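Local coordinates for protein glutathione S-transferase (Acinetobacter baumannii, PDB 4MP4) that probably catalyses the conjugation of glutathione to electrophilic substrates, as a member of the glutathione S-transferase family, at residues 7-12 with 36-41; 11-16 with 59-64; 150-155 with 186-191; 156-161 with 193-198. One frame throughout, in Å; residues are numbered along the deposited sequence.

Contact 1: 7-12 with 36-41; sequences YFKLYT and EIAAID
Lys9 and Glu36 pair near the start of two parallel strands, 8-13 and 36-40, which helix 19-30 connects in the beta-alpha-beta unit of the thioredoxin-like N-terminal domain of a glutathione transferase. Five backbone hydrogen bonds form the ladder: Glu36 N to Phe8 O, Leu10 N to Glu36 O (2.7 Å), Ala38 N to Leu10 O, Thr12 N to Ala38 O and Ile40 N to Thr12 O. On the sheet face bearing Lys9 and Tyr11, Lys9 NZ forms a short salt bridge with Glu36 OE1, modelled at 2.5 Å; the lysine chain bends at chi3 and chi4, and the latter (66°) places NZ beside the carboxylate. The same OE1 lies in the plane of the Tyr7 ring, at its edge, 3.2 Å from CE1. Ala38 CB touches both neighbours on this face, Lys9 CE at 4.0 Å and Tyr11 CD2 at 4.2 Å. On the other face Leu10 and Ile37 run side by side and point the same way, Leu10 CD2 lying 3.8 Å from Ile37 CD1. Phe25 of helix 19-30 packs against both, and helix 199-215 adds Trp204 on Thr12 and Leu207 on Ile37. Along its other edge strand 8-13 bonds to strand 63-66, Lys9 pairing with Glu65. Back on the face of Ala38, Ile40 CD1 approaches the Tyr11 ring obliquely, 3.7 Å from CD2.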
loop_
_atom_site.group_PDB
_atom_site.type_symbol
_atom_site.label_atom_id
_atom_site.label_comp_id
_atom_site.label_asym_id
_atom_site.label_seq_id
_atom_site.Cartn_x
_atom_site.Cartn_y
_atom_site.Cartn_z
ATOM N N TYR A 7 -17.407 -3.941 19.635
ATOM C CA TYR A 7 -16.315 -3.209 20.284
ATOM C C TYR A 7 -15.221 -2.836 19.269
ATOM O O TYR A 7 -14.564 -3.709 18.688
ATOM C CB TYR A 7 -15.714 -4.017 21.447
ATOM C CG TYR A 7 -14.368 -3.502 21.939
ATOM C CD1 TYR A 7 -14.262 -2.268 22.578
ATOM C CD2 TYR A 7 -13.206 -4.258 21.774
ATOM C CE1 TYR A 7 -13.036 -1.796 23.036
ATOM C CE2 TYR A 7 -11.968 -3.798 22.223
ATOM C CZ TYR A 7 -11.890 -2.562 22.853
ATOM O OH TYR A 7 -10.672 -2.084 23.305
ATOM N N PHE A 8 -15.036 -1.537 19.059
ATOM C CA PHE A 8 -14.053 -1.030 18.108
ATOM C C PHE A 8 -13.182 -0.005 18.809
ATOM O O PHE A 8 -13.690 0.939 19.404
ATOM C CB PHE A 8 -14.747 -0.333 16.939
ATOM C CG PHE A 8 -15.294 -1.261 15.895
ATOM C CD1 PHE A 8 -14.452 -1.841 14.954
ATOM C CD2 PHE A 8 -16.655 -1.531 15.832
ATOM C CE1 PHE A 8 -14.959 -2.696 13.973
ATOM C CE2 PHE A 8 -17.171 -2.379 14.858
ATOM C CZ PHE A 8 -16.318 -2.960 13.922
ATOM N N LYS A 9 -11.870 -0.174 18.747
ATOM C CA LYS A 9 -10.979 0.849 19.283
ATOM C C LYS A 9 -9.885 1.244 18.281
ATOM O O LYS A 9 -9.271 0.377 17.667
ATOM C CB LYS A 9 -10.354 0.401 20.605
ATOM C CG LYS A 9 -9.572 1.507 21.281
ATOM C CD LYS A 9 -8.933 1.061 22.556
ATOM C CE LYS A 9 -9.378 1.922 23.704
ATOM N NZ LYS A 9 -10.828 1.724 23.957
ATOM N N LEU A 10 -9.654 2.549 18.134
ATOM C CA LEU A 10 -8.648 3.080 17.213
ATOM C C LEU A 10 -7.440 3.636 17.956
ATOM O O LEU A 10 -7.592 4.482 18.825
ATOM C CB LEU A 10 -9.257 4.176 16.320
ATOM C CG LEU A 10 -8.289 4.939 15.395
ATOM C CD1 LEU A 10 -7.602 4.009 14.374
ATOM C CD2 LEU A 10 -8.990 6.058 14.694
ATOM N N TYR A 11 -6.240 3.170 17.616
ATOM C CA TYR A 11 -5.027 3.698 18.248
ATOM C C TYR A 11 -4.300 4.669 17.320
ATOM O O TYR A 11 -3.931 4.324 16.199
ATOM C CB TYR A 11 -4.090 2.572 18.715
ATOM C CG TYR A 11 -4.717 1.659 19.750
ATOM C CD1 TYR A 11 -5.762 0.812 19.401
ATOM C CD2 TYR A 11 -4.281 1.652 21.074
ATOM C CE1 TYR A 11 -6.356 -0.009 20.326
ATOM C CE2 TYR A 11 -4.867 0.831 22.010
ATOM C CZ TYR A 11 -5.908 -0.001 21.631
ATOM O OH TYR A 11 -6.513 -0.845 22.544
ATOM N N THR A 12 -4.099 5.891 17.798
ATOM C CA THR A 12 -3.370 6.896 17.042
ATOM C C THR A 12 -2.060 7.276 17.736
ATOM O O THR A 12 -1.840 6.908 18.883
ATOM C CB THR A 12 -4.213 8.173 16.869
ATOM O OG1 THR A 12 -3.508 9.093 16.020
ATOM C CG2 THR A 12 -4.454 8.824 18.214
ATOM N N GLU A 36 -14.012 3.662 20.097
ATOM C CA GLU A 36 -13.262 4.416 21.094
ATOM C C GLU A 36 -11.874 4.693 20.545
ATOM O O GLU A 36 -11.323 3.890 19.779
ATOM C CB GLU A 36 -13.135 3.626 22.409
ATOM C CG GLU A 36 -14.465 3.121 22.996
ATOM C CD GLU A 36 -14.294 1.972 24.000
ATOM O OE1 GLU A 36 -13.243 1.295 23.985
ATOM O OE2 GLU A 36 -15.221 1.739 24.806
ATOM N N ILE A 37 -11.303 5.819 20.953
ATOM C CA ILE A 37 -9.987 6.226 20.495
ATOM C C ILE A 37 -8.971 6.208 21.641
ATOM O O ILE A 37 -9.296 6.537 22.779
ATOM C CB ILE A 37 -10.047 7.638 19.858
ATOM C CG1 ILE A 37 -8.770 7.947 19.075
ATOM C CG2 ILE A 37 -10.278 8.701 20.903
ATOM C CD1 ILE A 37 -9.043 8.411 17.660
ATOM N N ALA A 38 -7.736 5.824 21.344
ATOM C CA ALA A 38 -6.661 5.909 22.329
ATOM C C ALA A 38 -5.345 6.316 21.660
ATOM O O ALA A 38 -5.207 6.232 20.439
ATOM C CB ALA A 38 -6.507 4.585 23.077
ATOM N N ALA A 39 -4.370 6.734 22.460
ATOM C CA ALA A 39 -3.100 7.215 21.919
ATOM C C ALA A 39 -1.878 6.459 22.436
ATOM O O ALA A 39 -1.832 6.050 23.597
ATOM C CB ALA A 39 -2.941 8.703 22.190
ATOM N N ILE A 40 -0.894 6.309 21.550
ATOM C CA ILE A 40 0.422 5.751 21.856
ATOM C C ILE A 40 1.568 6.705 21.474
ATOM O O ILE A 40 1.534 7.332 20.414
ATOM C CB ILE A 40 0.627 4.460 21.097
ATOM C CG1 ILE A 40 -0.505 3.490 21.424
ATOM C CG2 ILE A 40 1.971 3.867 21.443
ATOM C CD1 ILE A 40 -0.683 2.427 20.387
ATOM N N ASP A 41 2.569 6.833 22.346
ATOM C CA ASP A 41 3.757 7.631 22.047
ATOM C C ASP A 41 4.788 6.795 21.326
ATOM O O ASP A 41 4.725 5.561 21.347
ATOM C CB ASP A 41 4.390 8.200 23.307
ATOM C CG ASP A 41 3.637 9.377 23.848
ATOM O OD1 ASP A 41 2.404 9.264 23.994
ATOM O OD2 ASP A 41 4.275 10.415 24.117
#

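Contact 2: 11-16 with 59-64; sequences YTDSQF and AKVPVL
Tyr11 N donates to Val63 O at 2.9 Å in a nearly straight bond (168°), joining strands 8-13 and 63-66, which run antiparallel; the return bond, Val63 N to Tyr11 O, is weak at 3.5 Å. Just before this pair the chain passes through a cis peptide bond into Pro62, whose CA makes a C-H...O contact of 3.3 Å with Tyr11 O. Val61 spreads its two methyls over the opposing backbone: CG1 lies 3.8 Å from Thr12 C, and CG2 3.7 Å from Asp13 N. Val63 O also meets the edge of the Tyr11 ring, in its plane, 3.5 Å from CD1. At the end of the strand, Asp13 opens a type I turn to Phe16, and its carboxylate accepts the backbone N-H groups of Leu17 and Ser18. Tyr20 and Ala21 of helix 19-30 pack on Pro62. A cis-proline leading into this strand is a signature of the thioredoxin fold; in glutathione transferases the residue before it, here Val61, typically offers its backbone to glutathione.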
loop_
_atom_site.group_PDB
_atom_site.type_symbol
_atom_site.label_atom_id
_atom_site.label_comp_id
_atom_site.label_asym_id
_atom_site.label_seq_id
_atom_site.Cartn_x
_atom_site.Cartn_y
_atom_site.Cartn_z
ATOM N N TYR A 11 -6.240 3.170 17.616
ATOM C CA TYR A 11 -5.027 3.698 18.248
ATOM C C TYR A 11 -4.300 4.669 17.320
ATOM O O TYR A 11 -3.931 4.324 16.199
ATOM C CB TYR A 11 -4.090 2.572 18.715
ATOM C CG TYR A 11 -4.717 1.659 19.750
ATOM C CD1 TYR A 11 -5.762 0.812 19.401
ATOM C CD2 TYR A 11 -4.281 1.652 21.074
ATOM C CE1 TYR A 11 -6.356 -0.009 20.326
ATOM C CE2 TYR A 11 -4.867 0.831 22.010
ATOM C CZ TYR A 11 -5.908 -0.001 21.631
ATOM O OH TYR A 11 -6.513 -0.845 22.544
ATOM N N THR A 12 -4.099 5.891 17.798
ATOM C CA THR A 12 -3.370 6.896 17.042
ATOM C C THR A 12 -2.060 7.276 17.736
ATOM O O THR A 12 -1.840 6.908 18.883
ATOM C CB THR A 12 -4.213 8.173 16.869
ATOM O OG1 THR A 12 -3.508 9.093 16.020
ATOM C CG2 THR A 12 -4.454 8.824 18.214
ATOM N N ASP A 13 -1.190 8.012 17.045
ATOM C CA ASP A 13 -0.029 8.587 17.705
ATOM C C ASP A 13 -0.518 9.701 18.634
ATOM O O ASP A 13 -1.529 10.333 18.362
ATOM C CB ASP A 13 0.965 9.143 16.692
ATOM C CG ASP A 13 0.367 10.237 15.819
ATOM O OD1 ASP A 13 -0.662 9.994 15.153
ATOM O OD2 ASP A 13 0.937 11.343 15.792
ATOM N N SER A 14 0.195 9.936 19.731
ATOM C CA SER A 14 -0.273 10.856 20.762
ATOM C C SER A 14 -0.403 12.305 20.272
ATOM O O SER A 14 -1.137 13.102 20.851
ATOM C CB SER A 14 0.660 10.812 21.967
ATOM O OG SER A 14 1.903 11.424 21.658
ATOM N N GLN A 15 0.310 12.656 19.212
ATOM C CA GLN A 15 0.221 14.015 18.710
ATOM C C GLN A 15 -0.752 14.151 17.549
ATOM O O GLN A 15 -0.878 15.227 16.983
ATOM C CB GLN A 15 1.597 14.528 18.299
ATOM C CG GLN A 15 2.408 15.182 19.403
ATOM C CD GLN A 15 3.821 15.444 18.948
ATOM O OE1 GLN A 15 4.207 16.590 18.692
ATOM N NE2 GLN A 15 4.599 14.370 18.801
ATOM N N PHE A 16 -1.423 13.058 17.194
ATOM C CA PHE A 16 -2.422 13.055 16.120
ATOM C C PHE A 16 -1.899 13.566 14.778
ATOM O O PHE A 16 -2.645 14.162 14.014
ATOM C CB PHE A 16 -3.638 13.883 16.523
ATOM C CG PHE A 16 -4.497 13.231 17.551
ATOM C CD1 PHE A 16 -4.040 13.073 18.864
ATOM C CD2 PHE A 16 -5.765 12.775 17.218
ATOM C CE1 PHE A 16 -4.828 12.459 19.828
ATOM C CE2 PHE A 16 -6.571 12.168 18.182
ATOM C CZ PHE A 16 -6.099 12.007 19.489
ATOM N N ALA A 59 3.426 -3.096 13.170
ATOM C CA ALA A 59 4.570 -2.203 13.273
ATOM C C ALA A 59 4.173 -0.837 13.862
ATOM O O ALA A 59 4.750 -0.396 14.859
ATOM C CB ALA A 59 5.234 -2.032 11.898
ATOM N N LYS A 60 3.185 -0.178 13.246
ATOM C CA LYS A 60 2.908 1.241 13.509
ATOM C C LYS A 60 1.428 1.575 13.669
ATOM O O LYS A 60 0.564 0.825 13.204
ATOM C CB LYS A 60 3.443 2.103 12.362
ATOM C CG LYS A 60 4.847 1.758 11.904
ATOM C CD LYS A 60 5.671 3.018 11.689
ATOM C CE LYS A 60 6.936 2.724 10.889
ATOM N NZ LYS A 60 7.746 1.606 11.465
ATOM N N VAL A 61 1.138 2.720 14.290
ATOM C CA VAL A 61 -0.210 3.278 14.242
ATOM C C VAL A 61 -0.566 3.569 12.786
ATOM O O VAL A 61 0.311 3.915 11.993
ATOM C CB VAL A 61 -0.370 4.583 15.106
ATOM C CG1 VAL A 61 0.069 4.352 16.541
ATOM C CG2 VAL A 61 0.373 5.744 14.509
ATOM N N PRO A 62 -1.854 3.435 12.420
ATOM C CA PRO A 62 -2.998 3.099 13.275
ATOM C C PRO A 62 -3.191 1.597 13.467
ATOM O O PRO A 62 -2.840 0.794 12.605
ATOM C CB PRO A 62 -4.178 3.647 12.480
ATOM C CG PRO A 62 -3.758 3.420 11.056
ATOM C CD PRO A 62 -2.289 3.772 11.053
ATOM N N VAL A 63 -3.767 1.240 14.610
ATOM C CA VAL A 63 -4.176 -0.111 14.878
ATOM C C VAL A 63 -5.650 -0.044 15.188
ATOM O O VAL A 63 -6.094 0.858 15.902
ATOM C CB VAL A 63 -3.434 -0.696 16.077
ATOM C CG1 VAL A 63 -3.954 -2.087 16.386
ATOM C CG2 VAL A 63 -1.962 -0.751 15.780
ATOM N N LEU A 64 -6.412 -0.970 14.615
ATOM C CA LEU A 64 -7.827 -1.068 14.926
ATOM C C LEU A 64 -8.079 -2.357 15.674
ATOM O O LEU A 64 -7.773 -3.442 15.175
ATOM C CB LEU A 64 -8.674 -1.051 13.659
ATOM C CG LEU A 64 -10.173 -1.124 13.935
ATOM C CD1 LEU A 64 -10.666 0.196 14.539
ATOM C CD2 LEU A 64 -10.959 -1.485 12.681
#

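Contact 3: 150-155 with 186-191; sequences KLLASD and ERLKNY
Arg187 reaches from helix 186-196 to the backbone of Leu152, the first residue past the end of helix 135-151. The polar bond is Arg187 NH2 to Leu152 O, 3.1 Å and nearly straight (165°); the oxygen lies in the guanidinium plane, and the N-H meets a lone pair in the carbonyl plane. A water links the same oxygen weakly to Arg187 NE, and NH2 has a further weak bond to Ala156 O. The bend of the arginine at chi2 (84°) places CD beside the carboxylate of Asp155, 3.3 Å from OD1. Asp155, poorly ordered, probably adds charge attraction only: its OD1 is 3.4 Å from Arg187 NE but well out of the guanidinium plane, so no N-H points at it. The apolar part centres on Leu152 CD1, which sits over the middle of the Tyr191 ring in a CH-pi contact, 3.6 Å from the centroid, and lies 4.1 Å from Leu188 CD2. The hydroxyl of Tyr191 is hydrogen-bonded to Asp167, near the start of helix 165-178. This joining of the end of one helix to the flank of another belongs to the all-helical C-terminal domain of glutathione transferases.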
loop_
_atom_site.group_PDB
_atom_site.type_symbol
_atom_site.label_atom_id
_atom_site.label_comp_id
_atom_site.label_asym_id
_atom_site.label_seq_id
_atom_site.Cartn_x
_atom_site.Cartn_y
_atom_site.Cartn_z
ATOM N N LYS A 150 -6.061 15.865 -13.629
ATOM C CA LYS A 150 -6.642 14.908 -14.561
ATOM C C LYS A 150 -7.911 14.243 -14.008
ATOM O O LYS A 150 -8.953 14.212 -14.665
ATOM C CB LYS A 150 -5.614 13.841 -14.927
ATOM C CG LYS A 150 -6.157 12.768 -15.856
ATOM C CD LYS A 150 -6.802 13.375 -17.103
ATOM C CE LYS A 150 -7.326 12.289 -18.031
ATOM N NZ LYS A 150 -8.053 11.233 -17.265
ATOM N N LEU A 151 -7.817 13.715 -12.794
ATOM C CA LEU A 151 -8.951 13.060 -12.154
ATOM C C LEU A 151 -10.054 14.037 -11.745
ATOM O O LEU A 151 -11.190 13.635 -11.525
ATOM C CB LEU A 151 -8.488 12.268 -10.934
ATOM C CG LEU A 151 -7.652 11.002 -11.146
ATOM C CD1 LEU A 151 -7.215 10.465 -9.803
ATOM C CD2 LEU A 151 -8.425 9.941 -11.920
ATOM N N LEU A 152 -9.727 15.319 -11.635
ATOM C CA LEU A 152 -10.732 16.305 -11.233
ATOM C C LEU A 152 -11.130 17.263 -12.358
ATOM O O LEU A 152 -11.583 18.385 -12.102
ATOM C CB LEU A 152 -10.248 17.110 -10.025
ATOM C CG LEU A 152 -10.194 16.371 -8.693
ATOM C CD1 LEU A 152 -9.534 17.276 -7.665
ATOM C CD2 LEU A 152 -11.604 15.931 -8.241
ATOM N N ALA A 153 -10.962 16.829 -13.599
ATOM C CA ALA A 153 -11.343 17.668 -14.730
ATOM C C ALA A 153 -12.867 17.880 -14.780
ATOM O O ALA A 153 -13.629 17.147 -14.143
ATOM C CB ALA A 153 -10.807 17.082 -16.040
ATOM N N SER A 154 -13.290 18.896 -15.533
ATOM C CA SER A 154 -14.696 19.314 -15.621
ATOM C C SER A 154 -15.224 19.821 -14.279
ATOM O O SER A 154 -16.406 19.635 -13.961
ATOM C CB SER A 154 -15.602 18.194 -16.160
ATOM O OG SER A 154 -15.155 17.706 -17.415
ATOM N N ASP A 155 -14.344 20.454 -13.503
ATOM C CA ASP A 155 -14.718 21.052 -12.218
ATOM C C ASP A 155 -15.536 20.121 -11.314
ATOM O O ASP A 155 -16.586 20.502 -10.781
ATOM C CB ASP A 155 -15.452 22.380 -12.431
ATOM C CG ASP A 155 -14.505 23.573 -12.459
ATOM O OD1 ASP A 155 -13.497 23.551 -11.720
ATOM O OD2 ASP A 155 -14.769 24.533 -13.215
ATOM N N GLU A 186 -5.291 27.394 -8.040
ATOM C CA GLU A 186 -6.552 27.815 -7.434
ATOM C C GLU A 186 -7.598 26.701 -7.413
ATOM O O GLU A 186 -8.328 26.532 -6.434
ATOM C CB GLU A 186 -7.123 29.045 -8.149
ATOM C CG GLU A 186 -6.411 30.360 -7.821
ATOM C CD GLU A 186 -6.434 30.699 -6.328
ATOM O OE1 GLU A 186 -7.450 30.386 -5.661
ATOM O OE2 GLU A 186 -5.430 31.264 -5.824
ATOM N N ARG A 187 -7.658 25.941 -8.497
ATOM C CA ARG A 187 -8.641 24.871 -8.638
ATOM C C ARG A 187 -8.443 23.790 -7.575
ATOM O O ARG A 187 -9.415 23.270 -7.023
ATOM C CB ARG A 187 -8.569 24.274 -10.048
ATOM C CG ARG A 187 -9.104 22.871 -10.170
ATOM C CD ARG A 187 -10.582 22.893 -10.361
ATOM N NE ARG A 187 -11.147 21.548 -10.368
ATOM C CZ ARG A 187 -11.683 20.961 -9.305
ATOM N NH1 ARG A 187 -11.721 21.603 -8.139
ATOM N NH2 ARG A 187 -12.185 19.736 -9.405
ATOM N N LEU A 188 -7.182 23.477 -7.277
ATOM C CA LEU A 188 -6.856 22.443 -6.299
ATOM C C LEU A 188 -6.965 22.914 -4.849
ATOM O O LEU A 188 -7.228 22.104 -3.959
ATOM C CB LEU A 188 -5.477 21.846 -6.567
ATOM C CG LEU A 188 -5.402 21.055 -7.872
ATOM C CD1 LEU A 188 -3.983 20.594 -8.143
ATOM C CD2 LEU A 188 -6.379 19.874 -7.822
ATOM N N LYS A 189 -6.770 24.208 -4.605
ATOM C CA LYS A 189 -7.013 24.754 -3.269
ATOM C C LYS A 189 -8.500 24.671 -2.949
ATOM O O LYS A 189 -8.892 24.207 -1.878
ATOM C CB LYS A 189 -6.543 26.201 -3.158
ATOM C CG LYS A 189 -5.033 26.340 -3.041
ATOM C CD LYS A 189 -4.632 27.795 -2.962
ATOM C CE LYS A 189 -3.133 27.981 -3.029
ATOM N NZ LYS A 189 -2.792 29.436 -3.079
ATOM N N ASN A 190 -9.325 25.111 -3.889
ATOM C CA ASN A 190 -10.773 25.011 -3.738
ATOM C C ASN A 190 -11.227 23.585 -3.415
ATOM O O ASN A 190 -12.009 23.385 -2.487
ATOM C CB ASN A 190 -11.493 25.544 -4.984
ATOM C CG ASN A 190 -11.404 27.056 -5.104
ATOM O OD1 ASN A 190 -11.259 27.772 -4.105
ATOM N ND2 ASN A 190 -11.497 27.555 -6.335
ATOM N N TYR A 191 -10.723 22.607 -4.176
ATOM C CA TYR A 191 -11.011 21.197 -3.922
ATOM C C TYR A 191 -10.588 20.785 -2.522
ATOM O O TYR A 191 -11.368 20.210 -1.766
ATOM C CB TYR A 191 -10.288 20.291 -4.926
ATOM C CG TYR A 191 -10.395 18.818 -4.566
ATOM C CD1 TYR A 191 -11.591 18.126 -4.745
ATOM C CD2 TYR A 191 -9.307 18.125 -4.049
ATOM C CE1 TYR A 191 -11.702 16.792 -4.415
ATOM C CE2 TYR A 191 -9.400 16.786 -3.724
ATOM C CZ TYR A 191 -10.605 16.119 -3.900
ATOM O OH TYR A 191 -10.723 14.783 -3.563
HETATM O O HOH W 1 -9.338 19.879 -12.651
#

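Contact 4: 156-161 with 193-198; sequences AEFLFG and LQQWQR
Glu157 stretches out to cross the side chain of Gln194 at about a right angle, its carboxylate turned 49° from the amide plane. Glu157 O lies 3.1 Å from NE2 of Gln195, the next residue of the helix. The bend of Gln195 at chi2 (-50°) places CD so that the amide also comes close to Phe158: NE2 is 3.3 Å from CD1 of that ring, the two planes 66° apart and the approach oblique. At the far end of the same ring, Phe158 CZ is 4.1 Å from Arg198 NH1. Trp163 completes the cluster, its ring meeting that of Phe158 steeply and making a cation-pi contact with Arg198. Further along, Leu159 N is hydrogen-bonded to Asp167 of helix 165-178. The loop thus runs between helices 135-151 and 165-178 against the end of helix 186-196, where Arg198 holds the N-cap position of helix 199-215 and makes a salt bridge to Glu30 of helix 19-30.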
loop_
_atom_site.group_PDB
_atom_site.type_symbol
_atom_site.label_atom_id
_atom_site.label_comp_id
_atom_site.label_asym_id
_atom_site.label_seq_id
_atom_site.Cartn_x
_atom_site.Cartn_y
_atom_site.Cartn_z
ATOM N N ALA A 156 -15.050 18.892 -11.168
ATOM C CA ALA A 156 -15.675 17.920 -10.288
ATOM C C ALA A 156 -15.598 18.382 -8.838
ATOM O O ALA A 156 -14.649 19.062 -8.435
ATOM C CB ALA A 156 -14.996 16.568 -10.440
ATOM N N GLU A 157 -16.597 18.006 -8.052
ATOM C CA GLU A 157 -16.601 18.312 -6.629
ATOM C C GLU A 157 -15.863 17.199 -5.854
ATOM O O GLU A 157 -15.147 17.467 -4.894
ATOM C CB GLU A 157 -18.042 18.500 -6.148
ATOM C CG GLU A 157 -18.206 18.607 -4.648
ATOM C CD GLU A 157 -19.665 18.759 -4.218
ATOM O OE1 GLU A 157 -20.551 18.880 -5.103
ATOM O OE2 GLU A 157 -19.922 18.757 -2.990
ATOM N N PHE A 158 -16.026 15.956 -6.303
ATOM C CA PHE A 158 -15.312 14.804 -5.743
ATOM C C PHE A 158 -14.619 14.021 -6.858
ATOM O O PHE A 158 -14.913 14.231 -8.024
ATOM C CB PHE A 158 -16.281 13.894 -5.001
ATOM C CG PHE A 158 -17.011 14.579 -3.890
ATOM C CD1 PHE A 158 -16.400 14.771 -2.656
ATOM C CD2 PHE A 158 -18.301 15.047 -4.076
ATOM C CE1 PHE A 158 -17.066 15.401 -1.622
ATOM C CE2 PHE A 158 -18.972 15.678 -3.047
ATOM C CZ PHE A 158 -18.352 15.855 -1.819
ATOM N N LEU A 159 -13.704 13.122 -6.497
ATOM C CA LEU A 159 -12.901 12.390 -7.480
ATOM C C LEU A 159 -13.713 11.438 -8.350
ATOM O O LEU A 159 -13.455 11.310 -9.546
ATOM C CB LEU A 159 -11.815 11.584 -6.765
ATOM C CG LEU A 159 -10.563 12.327 -6.306
ATOM C CD1 LEU A 159 -9.738 11.415 -5.392
ATOM C CD2 LEU A 159 -9.760 12.794 -7.524
ATOM N N PHE A 160 -14.690 10.773 -7.746
ATOM C CA PHE A 160 -15.383 9.666 -8.388
ATOM C C PHE A 160 -16.904 9.832 -8.381
ATOM O O PHE A 160 -17.648 8.852 -8.293
ATOM C CB PHE A 160 -14.977 8.345 -7.719
ATOM C CG PHE A 160 -13.500 8.094 -7.753
ATOM C CD1 PHE A 160 -12.852 7.864 -8.962
ATOM C CD2 PHE A 160 -12.748 8.123 -6.589
ATOM C CE1 PHE A 160 -11.479 7.656 -9.009
ATOM C CE2 PHE A 160 -11.385 7.910 -6.628
ATOM C CZ PHE A 160 -10.745 7.675 -7.842
ATOM N N GLY A 161 -17.358 11.076 -8.490
ATOM C CA GLY A 161 -18.782 11.379 -8.484
ATOM C C GLY A 161 -19.198 11.875 -7.118
ATOM O O GLY A 161 -19.253 13.081 -6.855
ATOM N N LEU A 193 -9.801 22.651 0.161
ATOM C CA LEU A 193 -10.461 23.382 1.243
ATOM C C LEU A 193 -11.844 22.825 1.505
ATOM O O LEU A 193 -12.249 22.630 2.645
ATOM C CB LEU A 193 -10.559 24.885 0.936
ATOM C CG LEU A 193 -11.644 25.626 1.753
ATOM C CD1 LEU A 193 -11.304 25.740 3.256
ATOM C CD2 LEU A 193 -11.990 27.005 1.163
ATOM N N GLN A 194 -12.569 22.573 0.431
ATOM C CA GLN A 194 -13.888 22.002 0.551
ATOM C C GLN A 194 -13.813 20.619 1.189
ATOM O O GLN A 194 -14.611 20.286 2.064
ATOM C CB GLN A 194 -14.571 21.942 -0.811
ATOM C CG GLN A 194 -15.792 21.062 -0.798
ATOM C CD GLN A 194 -16.583 21.113 -2.088
ATOM O OE1 GLN A 194 -17.568 20.394 -2.241
ATOM N NE2 GLN A 194 -16.163 21.969 -3.020
ATOM N N GLN A 195 -12.849 19.813 0.765
ATOM C CA GLN A 195 -12.698 18.499 1.370
ATOM C C GLN A 195 -12.424 18.595 2.870
ATOM O O GLN A 195 -12.890 17.767 3.647
ATOM C CB GLN A 195 -11.622 17.676 0.653
ATOM C CG GLN A 195 -12.015 17.311 -0.792
ATOM C CD GLN A 195 -13.418 16.699 -0.887
ATOM O OE1 GLN A 195 -13.840 15.961 -0.000
ATOM N NE2 GLN A 195 -14.136 17.004 -1.965
ATOM N N TRP A 196 -11.683 19.628 3.264
ATOM C CA TRP A 196 -11.298 19.839 4.659
ATOM C C TRP A 196 -12.500 20.214 5.532
ATOM O O TRP A 196 -12.462 20.043 6.749
ATOM C CB TRP A 196 -10.207 20.924 4.741
ATOM C CG TRP A 196 -9.124 20.623 5.719
ATOM C CD1 TRP A 196 -8.764 21.372 6.806
ATOM C CD2 TRP A 196 -8.253 19.480 5.710
ATOM N NE1 TRP A 196 -7.722 20.764 7.474
ATOM C CE2 TRP A 196 -7.384 19.597 6.817
ATOM C CE3 TRP A 196 -8.120 18.359 4.873
ATOM C CZ2 TRP A 196 -6.399 18.654 7.113
ATOM C CZ3 TRP A 196 -7.129 17.413 5.167
ATOM C CH2 TRP A 196 -6.296 17.563 6.280
ATOM N N GLN A 197 -13.560 20.724 4.905
ATOM C CA GLN A 197 -14.748 21.182 5.629
ATOM C C GLN A 197 -15.765 20.070 5.780
ATOM O O GLN A 197 -16.803 20.256 6.393
ATOM C CB GLN A 197 -15.397 22.383 4.923
ATOM C CG GLN A 197 -14.519 23.617 4.904
ATOM C CD GLN A 197 -14.275 24.186 6.296
ATOM O OE1 GLN A 197 -15.173 24.176 7.152
ATOM N NE2 GLN A 197 -13.059 24.690 6.530
ATOM N N ARG A 198 -15.464 18.914 5.202
ATOM C CA ARG A 198 -16.246 17.710 5.443
ATOM C C ARG A 198 -16.304 17.506 6.963
ATOM O O ARG A 198 -15.283 17.628 7.634
ATOM C CB ARG A 198 -15.564 16.526 4.751
ATOM C CG ARG A 198 -16.302 15.210 4.810
ATOM C CD ARG A 198 -17.088 14.977 3.540
ATOM N NE ARG A 198 -17.801 13.709 3.599
ATOM C CZ ARG A 198 -18.808 13.379 2.798
ATOM N NH1 ARG A 198 -19.220 14.224 1.861
ATOM N NH2 ARG A 198 -19.398 12.198 2.933
#

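In the fold
Contacts 1 and 2 share strand 8-13 and belong to one sheet, in which the two edges of that strand bond to strands 36-40 and 63-66; their centres are 7 Å apart, and Ile40 O probably accepts a hydrogen bond from Ser14 N. Contacts 3 and 4 lie across the chain's centre in the helical domain, their centres 9 Å apart, and both use helix 186-196. Backbone bonds dominate in the partly buried sheet, most regularly in contact 1, whereas side chains reaching from helix 186-196 and the turn after it do most of the work in the helical pair. Contact 3 is buried, combining an arginine-carbonyl bond with a methyl over a ring; contact 4 is a surface contact of polar and aromatic groups.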